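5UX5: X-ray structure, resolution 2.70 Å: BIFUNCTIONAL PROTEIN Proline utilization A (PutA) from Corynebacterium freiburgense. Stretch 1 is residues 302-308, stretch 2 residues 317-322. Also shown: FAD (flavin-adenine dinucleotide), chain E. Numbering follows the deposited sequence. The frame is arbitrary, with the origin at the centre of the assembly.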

# COMPACT_ATOMS: atom_id res chain seq x y z
N ASN A 302 4.31 14.67 -12.99
CA ASN A 302 4.24 13.56 -12.06
C ASN A 302 3.84 12.25 -12.75
O ASN A 302 3.22 11.38 -12.13
CB ASN A 302 3.28 13.91 -10.93
CG ASN A 302 3.37 12.95 -9.77
OD1 ASN A 302 4.46 12.65 -9.26
ND2 ASN A 302 2.21 12.40 -9.39
N LEU A 303 4.20 12.07 -14.02
CA LEU A 303 3.76 10.90 -14.77
C LEU A 303 4.30 9.59 -14.17
O LEU A 303 3.55 8.61 -14.03
CB LEU A 303 4.17 11.06 -16.24
CG LEU A 303 3.73 10.05 -17.32
CD1 LEU A 303 2.24 10.09 -17.54
CD2 LEU A 303 4.46 10.32 -18.62
N SER A 304 5.59 9.57 -13.79
CA SER A 304 6.19 8.37 -13.18
C SER A 304 5.39 7.89 -11.99
O SER A 304 4.86 6.78 -11.98
CB SER A 304 7.62 8.66 -12.74
OG SER A 304 8.53 8.69 -13.84
N MET A 305 5.28 8.73 -10.95
CA MET A 305 4.54 8.28 -9.78
C MET A 305 3.05 8.09 -10.06
O MET A 305 2.40 7.32 -9.34
CB MET A 305 4.73 9.22 -8.60
CG MET A 305 6.13 9.14 -7.95
SD MET A 305 6.70 7.47 -7.56
CE MET A 305 5.29 6.84 -6.64
N GLU A 306 2.51 8.74 -11.09
CA GLU A 306 1.12 8.51 -11.43
C GLU A 306 0.91 7.11 -12.00
O GLU A 306 -0.14 6.50 -11.75
CB GLU A 306 0.64 9.56 -12.42
CG GLU A 306 0.32 10.90 -11.83
CD GLU A 306 -0.90 10.85 -10.94
OE1 GLU A 306 -1.65 9.84 -10.99
OE2 GLU A 306 -1.11 11.82 -10.20
N LYS A 307 1.88 6.59 -12.74
CA LYS A 307 1.75 5.24 -13.29
C LYS A 307 1.99 4.19 -12.20
O LYS A 307 1.28 3.18 -12.15
CB LYS A 307 2.74 5.05 -14.45
CG LYS A 307 2.55 5.97 -15.67
CD LYS A 307 3.16 5.41 -16.95
CE LYS A 307 3.01 6.41 -18.11
NZ LYS A 307 3.22 5.93 -19.53
N VAL A 308 2.95 4.44 -11.30
CA VAL A 308 3.15 3.54 -10.16
C VAL A 308 1.88 3.46 -9.32
O VAL A 308 1.45 2.37 -8.93
CB VAL A 308 4.37 3.97 -9.31
CG1 VAL A 308 4.28 3.31 -7.95
CG2 VAL A 308 5.72 3.64 -10.00
N PRO A 317 -3.73 4.76 -15.06
CA PRO A 317 -3.05 6.02 -14.77
C PRO A 317 -4.00 7.19 -15.03
O PRO A 317 -4.85 7.13 -15.91
CB PRO A 317 -1.86 6.03 -15.73
CG PRO A 317 -1.76 4.59 -16.24
CD PRO A 317 -3.12 4.02 -16.18
N ALA A 318 -3.93 8.20 -14.18
CA ALA A 318 -4.73 9.39 -14.40
C ALA A 318 -4.34 10.16 -15.67
O ALA A 318 -5.24 10.74 -16.30
CB ALA A 318 -4.66 10.28 -13.15
N PRO A 319 -3.07 10.26 -16.07
CA PRO A 319 -2.73 10.98 -17.29
C PRO A 319 -3.01 10.15 -18.54
O PRO A 319 -3.31 8.97 -18.50
CB PRO A 319 -1.23 11.25 -17.16
CG PRO A 319 -0.89 10.96 -15.77
CD PRO A 319 -1.85 9.92 -15.31
N TYR A 320 -2.92 10.83 -19.67
CA TYR A 320 -3.10 10.20 -20.95
C TYR A 320 -2.04 9.13 -21.13
O TYR A 320 -0.98 9.19 -20.52
CB TYR A 320 -2.94 11.22 -22.08
CG TYR A 320 -4.08 12.18 -22.28
CD1 TYR A 320 -5.25 11.77 -22.88
CD2 TYR A 320 -3.96 13.52 -21.91
CE1 TYR A 320 -6.30 12.67 -23.09
CE2 TYR A 320 -5.01 14.42 -22.12
CZ TYR A 320 -6.17 13.98 -22.71
OH TYR A 320 -7.21 14.83 -22.93
N ALA A 321 -2.32 8.17 -22.03
CA ALA A 321 -1.40 7.08 -22.30
C ALA A 321 -0.21 7.49 -23.16
O ALA A 321 0.86 6.89 -23.04
CB ALA A 321 -2.13 5.92 -22.97
N THR A 322 -0.36 8.50 -24.01
CA THR A 322 0.69 8.95 -24.93
C THR A 322 0.93 10.45 -24.78
O THR A 322 0.02 11.21 -24.47
CB THR A 322 0.30 8.71 -26.37
OG1 THR A 322 -0.68 9.69 -26.73
CG2 THR A 322 -0.34 7.39 -26.51
PA FAD E . 7.49 18.82 -23.68
O1A FAD E . 8.68 17.89 -24.13
O2A FAD E . 6.62 19.39 -24.69
O5B FAD E . 6.46 18.25 -22.79
C5B FAD E . 6.81 17.21 -21.88
C4B FAD E . 5.55 16.77 -21.15
O4B FAD E . 4.81 15.89 -21.94
C3B FAD E . 5.84 16.04 -19.88
O3B FAD E . 6.12 16.83 -18.78
C2B FAD E . 4.60 15.25 -19.69
O2B FAD E . 3.65 15.95 -18.96
C1B FAD E . 4.18 14.94 -21.10
N9A FAD E . 4.55 13.59 -21.52
C8A FAD E . 5.80 13.18 -21.98
N7A FAD E . 5.77 11.86 -22.25
C5A FAD E . 4.51 11.33 -21.99
C6A FAD E . 3.92 10.06 -22.11
N6A FAD E . 4.64 8.88 -22.56
N1A FAD E . 2.63 9.90 -21.77
C2A FAD E . 1.90 10.97 -21.31
N3A FAD E . 2.44 12.22 -21.18
C4A FAD E . 3.72 12.44 -21.51
N1 FAD E . 4.20 20.64 -13.49
C2 FAD E . 3.14 20.27 -12.59
O2 FAD E . 2.68 18.98 -12.62
N3 FAD E . 2.64 21.21 -11.67
C4 FAD E . 3.12 22.52 -11.64
O4 FAD E . 2.61 23.43 -10.73
C4X FAD E . 4.11 22.97 -12.67
N5 FAD E . 4.51 24.29 -12.80
C5X FAD E . 5.40 24.69 -13.81
C6 FAD E . 5.80 26.03 -13.95
C7 FAD E . 6.69 26.37 -14.96
C7M FAD E . 7.15 27.79 -15.12
C8 FAD E . 7.16 25.43 -15.84
C8M FAD E . 8.12 25.82 -16.92
C9 FAD E . 6.77 24.11 -15.71
C9A FAD E . 5.89 23.74 -14.71
N10 FAD E . 5.50 22.38 -14.62
C10 FAD E . 4.61 21.97 -13.60
C1' FAD E . 6.07 21.39 -15.54
C2' FAD E . 5.24 21.01 -16.74
O2' FAD E . 4.13 20.30 -16.31
C3' FAD E . 6.14 20.18 -17.68
O3' FAD E . 6.49 19.02 -17.02
C4' FAD E . 7.44 20.82 -18.19
O4' FAD E . 7.39 22.20 -18.23
C5' FAD E . 7.94 20.23 -19.53
O5' FAD E . 6.96 20.10 -20.56
P FAD E . 6.97 20.94 -21.94
O1P FAD E . 5.63 21.65 -22.37
O2P FAD E . 8.25 21.81 -21.67
O3P FAD E . 7.83 20.10 -23.02

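This is a small packing contact in which one flank of a helix lies against an irregular, proline-rich segment of chain, with no hydrogen bond crossing between them and the adenine of FAD set beside one end. The two stretches together bury 269 Å², most of it through Leu 303, Glu 306 and Lys 307 on the helix and Pro 317 and Pro 319 opposite.

The spacing of the helical residues follows from the helix itself. Backbone bonds from Glu 306 N to Asn 302 O and from Lys 307 N to Leu 303 O, both 2.9 Å, wind the first turn so that positions 303, 306 and 307 share a flank, while Ser 304, Met 305 and Val 308 stay out of reach. The approach is tightest in backbone terms at Lys 307 and Pro 317, whose CA atoms are 5.1 Å apart; at Leu 303 and Pro 319 the CA-to-CA distance opens to 7.0 Å, and side chains fill the gap.

Leu 303 and Pro 319 do part of that filling. The CA-to-CB bond of Leu 303 points sideways, but with chi1 t and chi2 p its end comes nearer, and CD1 meets Pro 319 CB at 3.7 Å. The other methyl, CD2, lies 3.5 Å from FAD C5A, so one branched side chain serves both the proline and the cofactor. Proline suits its side of the pair: the CA-to-CB bond of Pro 319 points toward the other stretch, and having no backbone N-H it brings no donor that would need a partner there.

Glu 306 is the less obvious choice. Its CA-to-CB bond points toward the other stretch and the residue is buried, yet it makes no polar bond across the contact: CB packs 3.8 Å from Pro 319 CD, and the carboxylate oxygen OE1 lies 3.7 Å from the methyl CB of Ala 318. OE2 is satisfied: it is hydrogen-bonded elsewhere in the structure and also receives a weak bond from Asn 302 ND2 (3.5 Å).

Lys 307 works at the margin. Its CG is 4.4 Å from Pro 317 CB, a loose apolar touch, and the chain then extends through three t torsions to place NZ 4.3 Å from Ala 321 O, too far for a hydrogen bond. A long aliphatic stem with a charged tip fits a partly exposed site. Beyond it, the CA-to-CB bonds of Tyr 320 and Ala 321 point away, and these residues present backbone: Tyr 320 O sits 4.5 Å from Leu 303 CD1 and 3.5 Å from FAD C2A.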